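Local coordinates for protein alpha-amylase/trypsin inhibitor (Eleusine coracana, PDB 1B1U) that inhibits both trypsin and alpha-amylase, and may protect ragi seeds against hydrolytic enzymes from within and without, at residues Cys55-Val60 and Ala106-Gly111. Residues are numbered along the deposited sequence; the frame is centred on the assembly and turned at random.
Sequences CRCEAV and ATIHGG
The CA atoms of R56 and T107 are the nearest pair across the two segments, 5.8 Å apart, where one turn of helix 53-64 meets a loop that folds back in a type I beta turn from T107 to G110. The turn is closed by the bond from G110 N to T107 O, 3.1 Å, and G110 has a positive phi (100°) at which a side chain would press on the preceding carbonyl, so glycine suits the place.

R56 and C57 both project from the helix toward the loop. The long arginine chain, extended from CG to NE, carries its guanidinium up to the carbonyl of A106: NH1 donates to A106 O at 3.1 Å, nearly straight (171°), with the oxygen in the guanidinium plane. NE and NH2 bond the carbonyls of L48 and E49, so one flat cation ties three backbone oxygens from two parts of the chain. An alanine in its place would probably leave those three carbonyls without their shared donor and the loop at A106 less firmly held to the helix.

C57 is half of the disulfide to C114. Its sulfur, set anti to the carbonyl carbon (chi1 -78°), lies against the loop: SG is 3.5 Å from T107 CB and touches the edge of the H109 ring, 3.1 Å from CE1. I108 CG2 adds a looser apolar contact to the same sulfur. T107 OG1 is hydrogen-bonded to F113 O, and H109 N makes a weak bond to it, so threonine offers carbon to the sulfur and a hydroxyl to polar partners.

The loop of this cereal-inhibitor fold is thus joined to its helix by a charged hydrogen bond from R56 to A106 O and by the packing on T107 and H109 of a sulfur that is itself half of a disulfide, which ties the helix to the chain just after this loop.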
ATOM      1  N   CYS A  55     -11.472  -2.918   1.598  1.00 19.11           N
ATOM      2  CA  CYS A  55     -10.354  -2.715   2.509  1.00 17.77           C
ATOM      3  C   CYS A  55      -9.103  -2.166   1.836  1.00 21.94           C
ATOM      4  O   CYS A  55      -8.250  -1.565   2.496  1.00 22.92           O
ATOM      5  CB  CYS A  55     -10.017  -4.018   3.219  1.00 24.38           C
ATOM      6  SG  CYS A  55     -11.178  -4.377   4.572  1.00 24.57           S
ATOM      7  N   ARG A  56      -9.011  -2.367   0.523  1.00 19.75           N
ATOM      8  CA  ARG A  56      -7.877  -1.922  -0.287  1.00 16.00           C
ATOM      9  C   ARG A  56      -7.368  -0.505   0.005  1.00  6.64           C
ATOM     10  O   ARG A  56      -6.199  -0.328   0.299  1.00  8.65           O
ATOM     11  CB  ARG A  56      -8.226  -2.058  -1.789  1.00 15.28           C
ATOM     12  CG  ARG A  56      -7.726  -3.355  -2.424  1.00 14.08           C
ATOM     13  CD  ARG A  56      -8.478  -3.749  -3.713  1.00  7.67           C
ATOM     14  NE  ARG A  56      -8.344  -5.184  -3.948  1.00  9.96           N
ATOM     15  CZ  ARG A  56      -9.137  -5.917  -4.727  1.00  6.48           C
ATOM     16  NH1 ARG A  56     -10.155  -5.368  -5.376  1.00  6.16           N
ATOM     17  NH2 ARG A  56      -8.918  -7.219  -4.836  1.00  4.80           N
ATOM     18  N   CYS A  57      -8.232   0.499  -0.097  1.00 10.90           N
ATOM     19  CA  CYS A  57      -7.826   1.887   0.175  1.00 15.18           C
ATOM     20  C   CYS A  57      -7.309   2.080   1.621  1.00 18.33           C
ATOM     21  O   CYS A  57      -6.380   2.863   1.861  1.00 19.55           O
ATOM     22  CB  CYS A  57      -9.009   2.839  -0.057  1.00 16.83           C
ATOM     23  SG  CYS A  57      -9.395   3.252  -1.789  1.00 15.45           S
ATOM     24  N   GLU A  58      -7.926   1.380   2.577  1.00 13.93           N
ATOM     25  CA  GLU A  58      -7.525   1.475   3.985  1.00 13.11           C
ATOM     26  C   GLU A  58      -6.158   0.847   4.158  1.00  9.24           C
ATOM     27  O   GLU A  58      -5.303   1.389   4.852  1.00 10.51           O
ATOM     28  CB  GLU A  58      -8.556   0.763   4.882  1.00 18.52           C
ATOM     29  CG  GLU A  58      -8.205   0.661   6.380  1.00 17.29           C
ATOM     30  CD  GLU A  58      -7.776   1.982   6.995  1.00 12.95           C
ATOM     31  OE1 GLU A  58      -8.249   3.047   6.558  1.00 17.48           O
ATOM     32  OE2 GLU A  58      -6.960   1.955   7.933  1.00 26.73           O
ATOM     33  N   ALA A  59      -5.968  -0.299   3.511  1.00  9.09           N
ATOM     34  CA  ALA A  59      -4.712  -1.047   3.539  1.00  8.46           C
ATOM     35  C   ALA A  59      -3.552  -0.219   2.989  1.00  9.61           C
ATOM     36  O   ALA A  59      -2.401  -0.367   3.426  1.00 11.52           O
ATOM     37  CB  ALA A  59      -4.855  -2.330   2.727  1.00  5.61           C
ATOM     38  N   VAL A  60      -3.848   0.638   2.016  1.00 11.99           N
ATOM     39  CA  VAL A  60      -2.828   1.493   1.420  1.00 11.20           C
ATOM     40  C   VAL A  60      -2.486   2.608   2.408  1.00  5.85           C
ATOM     41  O   VAL A  60      -1.317   2.905   2.620  1.00  3.08           O
ATOM     42  CB  VAL A  60      -3.306   2.090   0.064  1.00 10.50           C
ATOM     43  CG1 VAL A  60      -2.341   3.176  -0.421  1.00  2.00           C
ATOM     44  CG2 VAL A  60      -3.380   0.984  -0.975  1.00 11.34           C
ATOM     45  N   ALA A 106     -10.665  -2.427  -8.098  1.00 14.32           N
ATOM     46  CA  ALA A 106     -11.783  -1.685  -7.528  1.00 12.74           C
ATOM     47  C   ALA A 106     -11.565  -1.529  -6.023  1.00  8.07           C
ATOM     48  O   ALA A 106     -10.838  -2.296  -5.396  1.00  7.06           O
ATOM     49  CB  ALA A 106     -13.102  -2.391  -7.811  1.00  6.43           C
ATOM     50  N   THR A 107     -12.195  -0.524  -5.447  1.00 14.13           N
ATOM     51  CA  THR A 107     -12.030  -0.245  -4.029  1.00 12.67           C
ATOM     52  C   THR A 107     -13.378   0.025  -3.371  1.00 16.01           C
ATOM     53  O   THR A 107     -14.425  -0.328  -3.922  1.00 13.57           O
ATOM     54  CB  THR A 107     -11.135   0.983  -3.850  1.00  5.48           C
ATOM     55  OG1 THR A 107     -11.756   2.116  -4.470  1.00  6.86           O
ATOM     56  CG2 THR A 107      -9.800   0.753  -4.495  1.00 12.08           C
ATOM     57  N   ILE A 108     -13.340   0.649  -2.190  1.00 19.95           N
ATOM     58  CA  ILE A 108     -14.550   0.993  -1.447  1.00 12.89           C
ATOM     59  C   ILE A 108     -15.400   1.926  -2.300  1.00 10.01           C
ATOM     60  O   ILE A 108     -16.616   1.767  -2.370  1.00 18.51           O
ATOM     61  CB  ILE A 108     -14.214   1.692  -0.073  1.00 11.89           C
ATOM     62  CG1 ILE A 108     -15.495   1.984   0.717  1.00 13.27           C
ATOM     63  CG2 ILE A 108     -13.493   3.004  -0.297  1.00  9.60           C
ATOM     64  CD1 ILE A 108     -15.474   1.451   2.155  1.00 15.24           C
ATOM     65  N   HIS A 109     -14.751   2.882  -2.961  1.00 10.72           N
ATOM     66  CA  HIS A 109     -15.440   3.867  -3.797  1.00 10.87           C
ATOM     67  C   HIS A 109     -16.073   3.280  -5.054  1.00 12.66           C
ATOM     68  O   HIS A 109     -16.874   3.943  -5.721  1.00 12.20           O
ATOM     69  CB  HIS A 109     -14.482   4.994  -4.205  1.00 11.74           C
ATOM     70  CG  HIS A 109     -13.520   5.403  -3.134  1.00 11.30           C
ATOM     71  ND1 HIS A 109     -12.399   4.665  -2.820  1.00 11.31           N
ATOM     72  CD2 HIS A 109     -13.488   6.494  -2.331  1.00 10.78           C
ATOM     73  CE1 HIS A 109     -11.718   5.285  -1.872  1.00  9.07           C
ATOM     74  NE2 HIS A 109     -12.356   6.396  -1.559  1.00  2.42           N
ATOM     75  N   GLY A 110     -15.700   2.049  -5.385  1.00 16.69           N
ATOM     76  CA  GLY A 110     -16.267   1.397  -6.553  1.00 22.26           C
ATOM     77  C   GLY A 110     -15.439   1.395  -7.826  1.00 21.55           C
ATOM     78  O   GLY A 110     -15.951   1.015  -8.874  1.00 19.54           O
ATOM     79  N   GLY A 111     -14.174   1.801  -7.739  1.00 22.22           N
ATOM     80  CA  GLY A 111     -13.327   1.826  -8.915  1.00 22.63           C
ATOM     81  C   GLY A 111     -11.847   1.862  -8.595  1.00 24.26           C
ATOM     82  O   GLY A 111     -11.478   2.010  -7.430  1.00 19.32           O
TER